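Local coordinates for DUF574 domain-containing protein (Thermobifida fusca, PDB 2QE6) that binds S-adenosylmethionine and is probably a methyltransferase with a Rossmann-like fold, its substrate not established, at residues Ala24-Ala29 against Glu38-Leu43; Glu235-Gly240 against Ala267-Lys272; Arg138-Ile143 against Val179-Asp184. The protein carries 1 engineered substitution. One frame throughout, in Å; residues are numbered along the deposited sequence.

Interaction 1 (Ala24-Ala29 against Glu38-Leu43); sequences ARVYDA and EADRAL. Engineered in segment 24-29: Val26 (natural residue Ala). With SAM (S-adenosylmethionine), chain F.
Asp40 gives up the most surface here, followed by Val26. The Asp40 carboxylate leans across to helix 23-30, its CG lying anti to its own carbonyl carbon. Its CG comes within 3.3 Å of Arg25 CB, and OD1 also borders Val26 CG2. The carboxylate therefore meets aliphatic carbon, not the guanidinium. Arg25 runs on past it, extended from CG to NE, and NH1 stays 4.8 Å from Asp40 OD2. One water lies between them: it accepts from Arg25 NH1 in the guanidinium plane and can donate to Asp40 OD2, 2.8 Å away, though other acceptors compete for its protons. The buried charges have further partners, since Asp40 takes the backbone N-H groups of Thr22 and Phe37, and Arg25 forms a salt bridge with Asp113. The two helices cross at -60° with their axes 8.3 Å apart. They belong to the N-terminal helical region that flanks the Rossmann-like methyltransferase sheet, and helix 23-30 has its other side on the cofactor. There the Tyr27 ring lies with one face under the sulfonium atom SD of SAM, and Tyr27 OH makes a weak 2.8 Å hydrogen bond to carboxylate O of SAM. Val26 is an engineered residue, alanine in the natural protein. Its CG2, anti to the carbonyl carbon, lies 4.0 Å from Leu43 CD2. Further along, Ala29 CB rests against Arg41 CG.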
loop_
_atom_site.group_PDB
_atom_site.type_symbol
_atom_site.label_atom_id
_atom_site.label_comp_id
_atom_site.label_asym_id
_atom_site.label_seq_id
_atom_site.Cartn_x
_atom_site.Cartn_y
_atom_site.Cartn_z
ATOM N N ALA A 24 -9.850 -1.880 -4.189
ATOM C CA ALA A 24 -9.580 -0.442 -4.249
ATOM C C ALA A 24 -10.784 0.392 -3.847
ATOM O O ALA A 24 -10.645 1.353 -3.096
ATOM C CB ALA A 24 -9.091 -0.028 -5.659
ATOM N N ARG A 25 -11.958 0.032 -4.373
ATOM C CA ARG A 25 -13.185 0.777 -4.142
ATOM C C ARG A 25 -13.721 0.674 -2.747
ATOM O O ARG A 25 -14.215 1.653 -2.190
ATOM C CB ARG A 25 -14.253 0.368 -5.148
ATOM C CG ARG A 25 -13.863 0.714 -6.559
ATOM C CD ARG A 25 -14.714 -0.053 -7.564
ATOM N NE ARG A 25 -13.999 -0.276 -8.822
ATOM C CZ ARG A 25 -14.500 -0.938 -9.856
ATOM N NH1 ARG A 25 -15.718 -1.472 -9.792
ATOM N NH2 ARG A 25 -13.774 -1.066 -10.963
ATOM N N VAL A 26 -13.633 -0.506 -2.139
ATOM C CA VAL A 26 -14.000 -0.633 -0.769
ATOM C C VAL A 26 -13.121 0.186 0.212
ATOM O O VAL A 26 -13.616 0.888 1.125
ATOM C CB VAL A 26 -14.016 -2.098 -0.383
ATOM C CG1 VAL A 26 -14.305 -2.203 1.100
ATOM C CG2 VAL A 26 -15.126 -2.858 -1.219
ATOM N N TYR A 27 -11.820 0.165 -0.014
ATOM C CA TYR A 27 -10.870 0.954 0.777
ATOM C C TYR A 27 -11.167 2.423 0.550
ATOM O O TYR A 27 -11.206 3.195 1.480
ATOM C CB TYR A 27 -9.470 0.593 0.341
ATOM C CG TYR A 27 -8.370 1.216 1.104
ATOM C CD1 TYR A 27 -7.998 0.741 2.338
ATOM C CD2 TYR A 27 -7.654 2.263 0.568
ATOM C CE1 TYR A 27 -6.923 1.334 3.063
ATOM C CE2 TYR A 27 -6.586 2.857 1.271
ATOM C CZ TYR A 27 -6.230 2.376 2.522
ATOM O OH TYR A 27 -5.178 2.933 3.224
ATOM N N ASP A 28 -11.459 2.800 -0.683
ATOM C CA ASP A 28 -11.852 4.180 -0.980
ATOM C C ASP A 28 -13.116 4.591 -0.168
ATOM O O ASP A 28 -13.192 5.659 0.416
ATOM C CB ASP A 28 -12.168 4.295 -2.451
ATOM C CG ASP A 28 -12.388 5.714 -2.854
ATOM O OD1 ASP A 28 -11.393 6.449 -2.740
ATOM O OD2 ASP A 28 -13.537 6.073 -3.206
ATOM N N ALA A 29 -14.114 3.722 -0.166
ATOM C CA ALA A 29 -15.327 3.906 0.616
ATOM C C ALA A 29 -14.970 4.061 2.116
ATOM O O ALA A 29 -15.469 4.952 2.779
ATOM C CB ALA A 29 -16.287 2.709 0.374
ATOM N N GLU A 38 -22.320 0.963 -5.143
ATOM C CA GLU A 38 -23.109 0.572 -4.017
ATOM C C GLU A 38 -22.590 -0.727 -3.388
ATOM O O GLU A 38 -22.517 -0.824 -2.160
ATOM C CB GLU A 38 -24.588 0.475 -4.352
ATOM C CG GLU A 38 -25.408 0.643 -3.113
ATOM C CD GLU A 38 -26.874 0.380 -3.352
ATOM O OE1 GLU A 38 -27.333 0.433 -4.508
ATOM O OE2 GLU A 38 -27.555 0.120 -2.365
ATOM N N ALA A 39 -22.149 -1.663 -4.229
ATOM C CA ALA A 39 -21.662 -2.958 -3.746
ATOM C C ALA A 39 -20.434 -2.730 -2.894
ATOM O O ALA A 39 -20.215 -3.430 -1.924
ATOM C CB ALA A 39 -21.342 -3.891 -4.915
ATOM N N ASP A 40 -19.628 -1.725 -3.235
ATOM C CA ASP A 40 -18.444 -1.428 -2.430
ATOM C C ASP A 40 -18.807 -0.811 -1.085
ATOM O O ASP A 40 -18.244 -1.191 -0.095
ATOM C CB ASP A 40 -17.509 -0.486 -3.155
ATOM C CG ASP A 40 -17.141 -1.003 -4.507
ATOM O OD1 ASP A 40 -16.538 -2.095 -4.532
ATOM O OD2 ASP A 40 -17.494 -0.347 -5.499
ATOM N N ARG A 41 -19.687 0.190 -1.089
ATOM C CA ARG A 41 -20.169 0.795 0.154
ATOM C C ARG A 41 -20.912 -0.249 1.021
ATOM O O ARG A 41 -20.730 -0.305 2.242
ATOM C CB ARG A 41 -21.028 1.998 -0.164
ATOM C CG ARG A 41 -20.208 3.119 -0.830
ATOM C CD ARG A 41 -20.966 4.399 -1.087
ATOM N NE ARG A 41 -22.185 4.196 -1.863
ATOM C CZ ARG A 41 -22.247 4.213 -3.189
ATOM N NH1 ARG A 41 -21.166 4.419 -3.930
ATOM N NH2 ARG A 41 -23.407 4.008 -3.778
ATOM N N ALA A 42 -21.743 -1.074 0.409
ATOM C CA ALA A 42 -22.401 -2.149 1.198
ATOM C C ALA A 42 -21.368 -3.041 1.907
ATOM O O ALA A 42 -21.547 -3.416 3.067
ATOM C CB ALA A 42 -23.377 -2.980 0.329
ATOM N N LEU A 43 -20.267 -3.386 1.251
ATOM C CA LEU A 43 -19.315 -4.282 1.919
ATOM C C LEU A 43 -18.511 -3.510 2.995
ATOM O O LEU A 43 -18.192 -4.061 4.044
ATOM C CB LEU A 43 -18.373 -4.989 0.917
ATOM C CG LEU A 43 -17.274 -5.920 1.479
ATOM C CD1 LEU A 43 -17.888 -7.113 2.267
ATOM C CD2 LEU A 43 -16.364 -6.381 0.343
HETATM N N SAM F . -1.644 1.028 -1.143
HETATM C CA SAM F . -2.869 1.842 -0.777
HETATM C C SAM F . -2.804 2.211 0.688
HETATM O O SAM F . -3.366 3.221 1.097
HETATM O OXT SAM F . -2.208 1.479 1.489
HETATM C CB SAM F . -4.232 1.159 -0.998
HETATM C CG SAM F . -4.505 -0.092 -0.148
HETATM S SD SAM F . -6.025 -1.014 -0.555
HETATM C CE SAM F . -6.570 0.085 -1.885
HETATM C "C5'" SAM F . -5.222 -2.271 -1.571
HETATM C "C4'" SAM F . -4.921 -2.018 -3.054
HETATM O "O4'" SAM F . -4.087 -3.068 -3.555
HETATM C "C3'" SAM F . -6.167 -2.014 -3.956
HETATM O "O3'" SAM F . -6.214 -0.850 -4.762
HETATM C "C2'" SAM F . -6.093 -3.278 -4.798
HETATM O "O2'" SAM F . -6.776 -3.206 -6.056
HETATM C "C1'" SAM F . -4.579 -3.460 -4.845
HETATM N N9 SAM F . -4.244 -4.858 -5.122
HETATM C C8 SAM F . -4.511 -5.996 -4.362
HETATM N N7 SAM F . -4.000 -7.076 -5.011
HETATM C C5 SAM F . -3.401 -6.626 -6.159
HETATM C C6 SAM F . -2.705 -7.302 -7.173
HETATM N N6 SAM F . -2.574 -8.656 -7.110
HETATM N N1 SAM F . -2.202 -6.544 -8.215
HETATM C C2 SAM F . -2.361 -5.144 -8.274
HETATM N N3 SAM F . -3.060 -4.477 -7.272
HETATM C C4 SAM F . -3.552 -5.229 -6.234
HETATM O O HOH W 1 -17.493 -2.125 -7.669
#

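Interaction 2 (Glu235-Gly240 against Ala267-Lys272); sequences ELVEPG and AGIGRK
Ala267 opens the segment with its backbone carbonyl beside that of Gly240; both oxygens are acceptors, and no bond joins them. Gly268 follows, its CA near Gly240 O. At Ile269 the strands are joined twice. A water accepts from Ile269 N and lies within hydrogen-bonding distance of Val237 O and Gly240 O, with more acceptors near it than it has protons, so it bridges the place where the partner strand turns aside. Ile269 O accepts directly from Val237 N at 2.8 Å, a nearly straight bond (167°) in the carbonyl plane. Both Val237 methyls lie near that oxygen, and CG2, in the crowded position between backbone N and carbonyl carbon, reaches Ile269 CB at 4.0 Å. Gly270 pairs with Leu236 as a non-hydrogen-bonded antiparallel pair, their CA atoms 3.9 Å apart. Gly270 CA also makes a CA-H...O contact with Glu235 O. Arg271 and Glu235 form the hydrogen-bonded pair: Glu235 N donates to Arg271 O on a lone pair at 2.7 Å, while Arg271 N meets Glu235 O from above the carbonyl plane. Their side chains lie side by side. Arg271 bends at chi3 (63°) and brings NH2 to Glu235 OE1 at 3.0 Å, a salt bridge. NH2 comes from above the carboxylate plane, whereas OE1 lies near the guanidinium plane. A second water donates to OE1 and Glu235 O and accepts weakly from Arg271 NE. Strand 265-271 also pairs with strand 191-197. This is the antiparallel end of the seven-stranded sheet, with the strand order 3-2-1-4-5-7-6 of class I AdoMet-dependent methyltransferases.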
loop_
_atom_site.group_PDB
_atom_site.type_symbol
_atom_site.label_atom_id
_atom_site.label_comp_id
_atom_site.label_asym_id
_atom_site.label_seq_id
_atom_site.Cartn_x
_atom_site.Cartn_y
_atom_site.Cartn_z
ATOM N N GLU A 235 17.639 -4.508 6.096
ATOM C CA GLU A 235 17.824 -4.071 7.475
ATOM C C GLU A 235 16.685 -3.116 7.867
ATOM O O GLU A 235 16.577 -2.032 7.307
ATOM C CB GLU A 235 19.171 -3.379 7.615
ATOM C CG GLU A 235 19.466 -2.844 8.987
ATOM C CD GLU A 235 20.824 -2.228 9.064
ATOM O OE1 GLU A 235 20.990 -1.067 8.613
ATOM O OE2 GLU A 235 21.719 -2.927 9.561
ATOM N N LEU A 236 15.849 -3.517 8.826
ATOM C CA LEU A 236 14.672 -2.719 9.200
ATOM C C LEU A 236 15.130 -1.413 9.804
ATOM O O LEU A 236 16.028 -1.397 10.648
ATOM C CB LEU A 236 13.783 -3.460 10.192
ATOM C CG LEU A 236 12.954 -4.650 9.661
ATOM C CD1 LEU A 236 12.441 -5.428 10.863
ATOM C CD2 LEU A 236 11.823 -4.165 8.761
ATOM N N VAL A 237 14.550 -0.306 9.366
ATOM C CA VAL A 237 14.867 0.975 9.980
ATOM C C VAL A 237 14.005 1.068 11.253
ATOM O O VAL A 237 12.935 0.481 11.319
ATOM C CB VAL A 237 14.633 2.199 9.024
ATOM C CG1 VAL A 237 15.130 1.900 7.607
ATOM C CG2 VAL A 237 13.194 2.594 8.993
ATOM N N GLU A 238 14.507 1.785 12.260
ATOM C CA GLU A 238 13.787 2.013 13.492
ATOM C C GLU A 238 12.437 2.672 13.198
ATOM O O GLU A 238 12.354 3.580 12.339
ATOM C CB GLU A 238 14.598 2.906 14.451
ATOM C CG GLU A 238 15.830 2.266 15.107
ATOM C CD GLU A 238 15.507 1.197 16.157
ATOM O OE1 GLU A 238 14.333 1.080 16.611
ATOM O OE2 GLU A 238 16.461 0.476 16.539
ATOM N N PRO A 239 11.381 2.249 13.920
ATOM C CA PRO A 239 11.328 1.253 15.026
ATOM C C PRO A 239 11.099 -0.223 14.704
ATOM O O PRO A 239 10.725 -0.986 15.609
ATOM C CB PRO A 239 10.147 1.765 15.847
ATOM C CG PRO A 239 9.179 2.236 14.748
ATOM C CD PRO A 239 10.065 2.888 13.714
ATOM N N GLY A 240 11.345 -0.647 13.462
ATOM C CA GLY A 240 11.059 -2.031 13.042
ATOM C C GLY A 240 9.630 -2.196 12.539
ATOM O O GLY A 240 9.057 -1.259 12.003
ATOM N N ALA A 267 3.339 -1.682 10.133
ATOM C CA ALA A 267 4.142 -1.060 9.098
ATOM C C ALA A 267 5.621 -1.400 9.366
ATOM O O ALA A 267 6.029 -1.553 10.522
ATOM C CB ALA A 267 3.971 0.471 9.132
ATOM N N GLY A 268 6.414 -1.479 8.293
ATOM C CA GLY A 268 7.859 -1.635 8.389
ATOM C C GLY A 268 8.515 -1.078 7.135
ATOM O O GLY A 268 7.931 -1.108 6.069
ATOM N N ILE A 269 9.717 -0.547 7.288
ATOM C CA ILE A 269 10.556 -0.150 6.166
ATOM C C ILE A 269 11.933 -0.768 6.404
ATOM O O ILE A 269 12.483 -0.671 7.503
ATOM C CB ILE A 269 10.712 1.364 6.039
ATOM C CG1 ILE A 269 9.382 2.014 5.686
ATOM C CG2 ILE A 269 11.743 1.715 4.920
ATOM C CD1 ILE A 269 9.511 3.487 5.391
ATOM N N GLY A 270 12.450 -1.446 5.393
ATOM C CA GLY A 270 13.760 -2.075 5.452
ATOM C C GLY A 270 14.655 -1.589 4.333
ATOM O O GLY A 270 14.179 -1.294 3.231
ATOM N N ARG A 271 15.954 -1.539 4.611
ATOM C CA ARG A 271 16.941 -1.053 3.657
ATOM C C ARG A 271 17.789 -2.223 3.133
ATOM O O ARG A 271 18.229 -3.062 3.894
ATOM C CB ARG A 271 17.821 -0.006 4.334
ATOM C CG ARG A 271 18.832 0.664 3.439
ATOM C CD ARG A 271 19.657 1.660 4.203
ATOM N NE ARG A 271 20.451 1.034 5.254
ATOM C CZ ARG A 271 21.653 0.497 5.071
ATOM N NH1 ARG A 271 22.215 0.521 3.888
ATOM N NH2 ARG A 271 22.287 -0.064 6.080
ATOM N N LYS A 272 18.010 -2.262 1.823
ATOM C CA LYS A 272 18.886 -3.254 1.202
ATOM C C LYS A 272 20.318 -2.850 1.422
ATOM O O LYS A 272 20.697 -1.740 1.129
ATOM C CB LYS A 272 18.609 -3.375 -0.314
ATOM C CG LYS A 272 19.320 -4.506 -0.940
ATOM C CD LYS A 272 18.783 -4.850 -2.325
ATOM C CE LYS A 272 19.293 -6.198 -2.826
ATOM N NZ LYS A 272 18.691 -6.524 -4.170
HETATM O O HOH W 2 18.603 0.259 7.907
HETATM O O HOH W 3 10.601 -0.017 10.093
#

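Interaction 3 (Arg138-Ile143 against Val179-Asp184); sequences RDPEYI and VGAYRD
Tyr182 leaves helix 175-185, and the end of its side chain comes to lie at the start of helix 140-145. At its CB the chain turns so that CG lies anti to the carbonyl carbon, beside the backbone N (chi1 -65°). The ring then reaches out under Pro140. CE1 lies 3.9 Å from Pro140 CA, and CZ has Pro140 CB above it at 3.8 Å. Pro140 CB sits over one ring face, 4.1 Å from the centroid and 23° off the normal, a CH-pi contact offset toward the rim. At the tip, OH lies 3.5 Å from Pro140 CA. Ile143 CD1 approaches OH at 3.1 Å, a tight contact made at the ring edge, with the two side chains crossing at about a right angle. The polar need of OH is met by its hydrogen bond with the carbonyl O of Val137, a cofactor-binding residue. An alanine in place of Tyr182 would remove this bond and the surface beneath Pro140, and would probably loosen the backbone at Val137. Ala181 CB also packs against Pro140, 3.5 Å from Pro140 CB. Asp139 takes the N-cap position, and its OD1 accepts a weak capping bond from Tyr142 N. Arg138 points the other way, forms a salt bridge with Asp136 and touches SAM. The contact thus packs helix 175-185 against the first turn of a helix that follows strand 130-134 in the Rossmann-like fold. The loop between strand 130-134 and helix 140-145 carries Asp136 and Val137 of the SAM site.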
loop_
_atom_site.group_PDB
_atom_site.type_symbol
_atom_site.label_atom_id
_atom_site.label_comp_id
_atom_site.label_asym_id
_atom_site.label_seq_id
_atom_site.Cartn_x
_atom_site.Cartn_y
_atom_site.Cartn_z
ATOM N N ARG A 138 1.330 -9.751 -8.545
ATOM C CA ARG A 138 1.800 -11.121 -8.453
ATOM C C ARG A 138 2.586 -11.568 -9.684
ATOM O O ARG A 138 3.068 -12.704 -9.737
ATOM C CB ARG A 138 0.627 -12.034 -8.208
ATOM C CG ARG A 138 -0.035 -11.749 -6.874
ATOM C CD ARG A 138 -1.268 -12.606 -6.715
ATOM N NE ARG A 138 -2.284 -12.216 -7.687
ATOM C CZ ARG A 138 -3.506 -12.728 -7.758
ATOM N NH1 ARG A 138 -3.892 -13.662 -6.900
ATOM N NH2 ARG A 138 -4.345 -12.305 -8.699
ATOM N N ASP A 139 2.723 -10.674 -10.668
ATOM C CA ASP A 139 3.558 -10.905 -11.839
ATOM C C ASP A 139 4.695 -9.854 -11.919
ATOM O O ASP A 139 4.644 -8.958 -12.765
ATOM C CB ASP A 139 2.680 -10.840 -13.093
ATOM C CG ASP A 139 3.372 -11.392 -14.330
ATOM O OD1 ASP A 139 4.562 -11.781 -14.252
ATOM O OD2 ASP A 139 2.706 -11.420 -15.388
ATOM N N PRO A 140 5.717 -9.980 -11.046
ATOM C CA PRO A 140 6.830 -9.040 -10.937
ATOM C C PRO A 140 7.564 -8.832 -12.254
ATOM O O PRO A 140 7.976 -7.710 -12.553
ATOM C CB PRO A 140 7.783 -9.716 -9.925
ATOM C CG PRO A 140 7.024 -10.762 -9.269
ATOM C CD PRO A 140 5.822 -11.078 -10.056
ATOM N N GLU A 141 7.722 -9.920 -13.017
ATOM C CA GLU A 141 8.379 -9.896 -14.318
ATOM C C GLU A 141 7.681 -8.926 -15.245
ATOM O O GLU A 141 8.328 -8.119 -15.883
ATOM C CB GLU A 141 8.421 -11.290 -14.951
ATOM N N TYR A 142 6.360 -8.989 -15.314
ATOM C CA TYR A 142 5.623 -8.058 -16.161
ATOM C C TYR A 142 5.785 -6.603 -15.640
ATOM O O TYR A 142 6.072 -5.689 -16.406
ATOM C CB TYR A 142 4.131 -8.465 -16.258
ATOM C CG TYR A 142 3.302 -7.495 -17.064
ATOM C CD1 TYR A 142 3.246 -7.574 -18.452
ATOM C CD2 TYR A 142 2.599 -6.481 -16.440
ATOM C CE1 TYR A 142 2.513 -6.665 -19.182
ATOM C CE2 TYR A 142 1.854 -5.582 -17.152
ATOM C CZ TYR A 142 1.801 -5.669 -18.517
ATOM O OH TYR A 142 1.057 -4.725 -19.211
ATOM N N ILE A 143 5.627 -6.385 -14.339
ATOM C CA ILE A 143 5.677 -5.015 -13.810
ATOM C C ILE A 143 7.078 -4.400 -13.988
ATOM O O ILE A 143 7.219 -3.273 -14.473
ATOM C CB ILE A 143 5.212 -4.955 -12.342
ATOM C CG1 ILE A 143 3.692 -5.111 -12.271
ATOM C CG2 ILE A 143 5.609 -3.639 -11.669
ATOM C CD1 ILE A 143 3.203 -5.497 -10.900
ATOM N N VAL A 179 7.354 -11.190 -3.245
ATOM C CA VAL A 179 8.058 -10.104 -2.545
ATOM C C VAL A 179 9.566 -10.236 -2.784
ATOM O O VAL A 179 10.245 -9.235 -2.962
ATOM C CB VAL A 179 7.711 -9.999 -1.042
ATOM C CG1 VAL A 179 8.458 -8.796 -0.389
ATOM C CG2 VAL A 179 6.182 -9.829 -0.889
ATOM N N GLY A 180 10.054 -11.475 -2.794
ATOM C CA GLY A 180 11.455 -11.747 -3.130
ATOM C C GLY A 180 11.887 -11.217 -4.491
ATOM O O GLY A 180 13.010 -10.748 -4.642
ATOM N N ALA A 181 11.026 -11.304 -5.499
ATOM C CA ALA A 181 11.376 -10.761 -6.821
ATOM C C ALA A 181 11.608 -9.251 -6.769
ATOM O O ALA A 181 12.494 -8.721 -7.418
ATOM C CB ALA A 181 10.286 -11.094 -7.824
ATOM N N TYR A 182 10.780 -8.534 -6.033
ATOM C CA TYR A 182 10.922 -7.083 -5.961
ATOM C C TYR A 182 12.166 -6.718 -5.122
ATOM O O TYR A 182 12.851 -5.782 -5.454
ATOM C CB TYR A 182 9.632 -6.428 -5.388
ATOM C CG TYR A 182 8.390 -6.583 -6.277
ATOM C CD1 TYR A 182 8.329 -5.974 -7.526
ATOM C CD2 TYR A 182 7.285 -7.351 -5.867
ATOM C CE1 TYR A 182 7.209 -6.104 -8.366
ATOM C CE2 TYR A 182 6.145 -7.489 -6.712
ATOM C CZ TYR A 182 6.139 -6.855 -7.961
ATOM O OH TYR A 182 5.064 -6.958 -8.821
ATOM N N ARG A 183 12.435 -7.434 -4.025
ATOM C CA ARG A 183 13.654 -7.177 -3.216
ATOM C C ARG A 183 14.900 -7.411 -4.042
ATOM O O ARG A 183 15.855 -6.646 -3.955
ATOM C CB ARG A 183 13.728 -8.088 -1.979
ATOM C CG ARG A 183 12.698 -7.767 -0.912
ATOM C CD ARG A 183 13.049 -8.331 0.420
ATOM N NE ARG A 183 13.473 -9.698 0.250
ATOM C CZ ARG A 183 12.708 -10.773 0.324
ATOM N NH1 ARG A 183 11.435 -10.692 0.624
ATOM N NH2 ARG A 183 13.254 -11.960 0.100
ATOM N N ASP A 184 14.868 -8.476 -4.846
ATOM C CA ASP A 184 15.988 -8.866 -5.686
ATOM C C ASP A 184 16.244 -7.843 -6.783
ATOM O O ASP A 184 17.386 -7.653 -7.139
ATOM C CB ASP A 184 15.792 -10.254 -6.311
ATOM C CG ASP A 184 15.929 -11.384 -5.306
ATOM O OD1 ASP A 184 16.389 -11.141 -4.173
ATOM O OD2 ASP A 184 15.541 -12.526 -5.657
#

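The SAM site lies between interactions 1 and 3. Tyr27 of interaction 1 touches the cofactor at its sulfonium and carboxylate; in interaction 3, Arg138 touches it too, next to the loop of Asp136 and Val137, both bound to SAM. The centres of interactions 1 and 3 are 28 Å apart, and their nearest atoms about 13 Å. Interaction 2 lies on the other side of the chain's centre from interaction 1, with 31 Å between their centres. The side chain of Ala267 in interaction 2 is about 10 Å from SAM. Interactions 2 and 3 do touch: Lys272 NZ probably donates a hydrogen bond to Arg183 O at 2.8 Å, linking the end of strand 265-271 to helix 175-185.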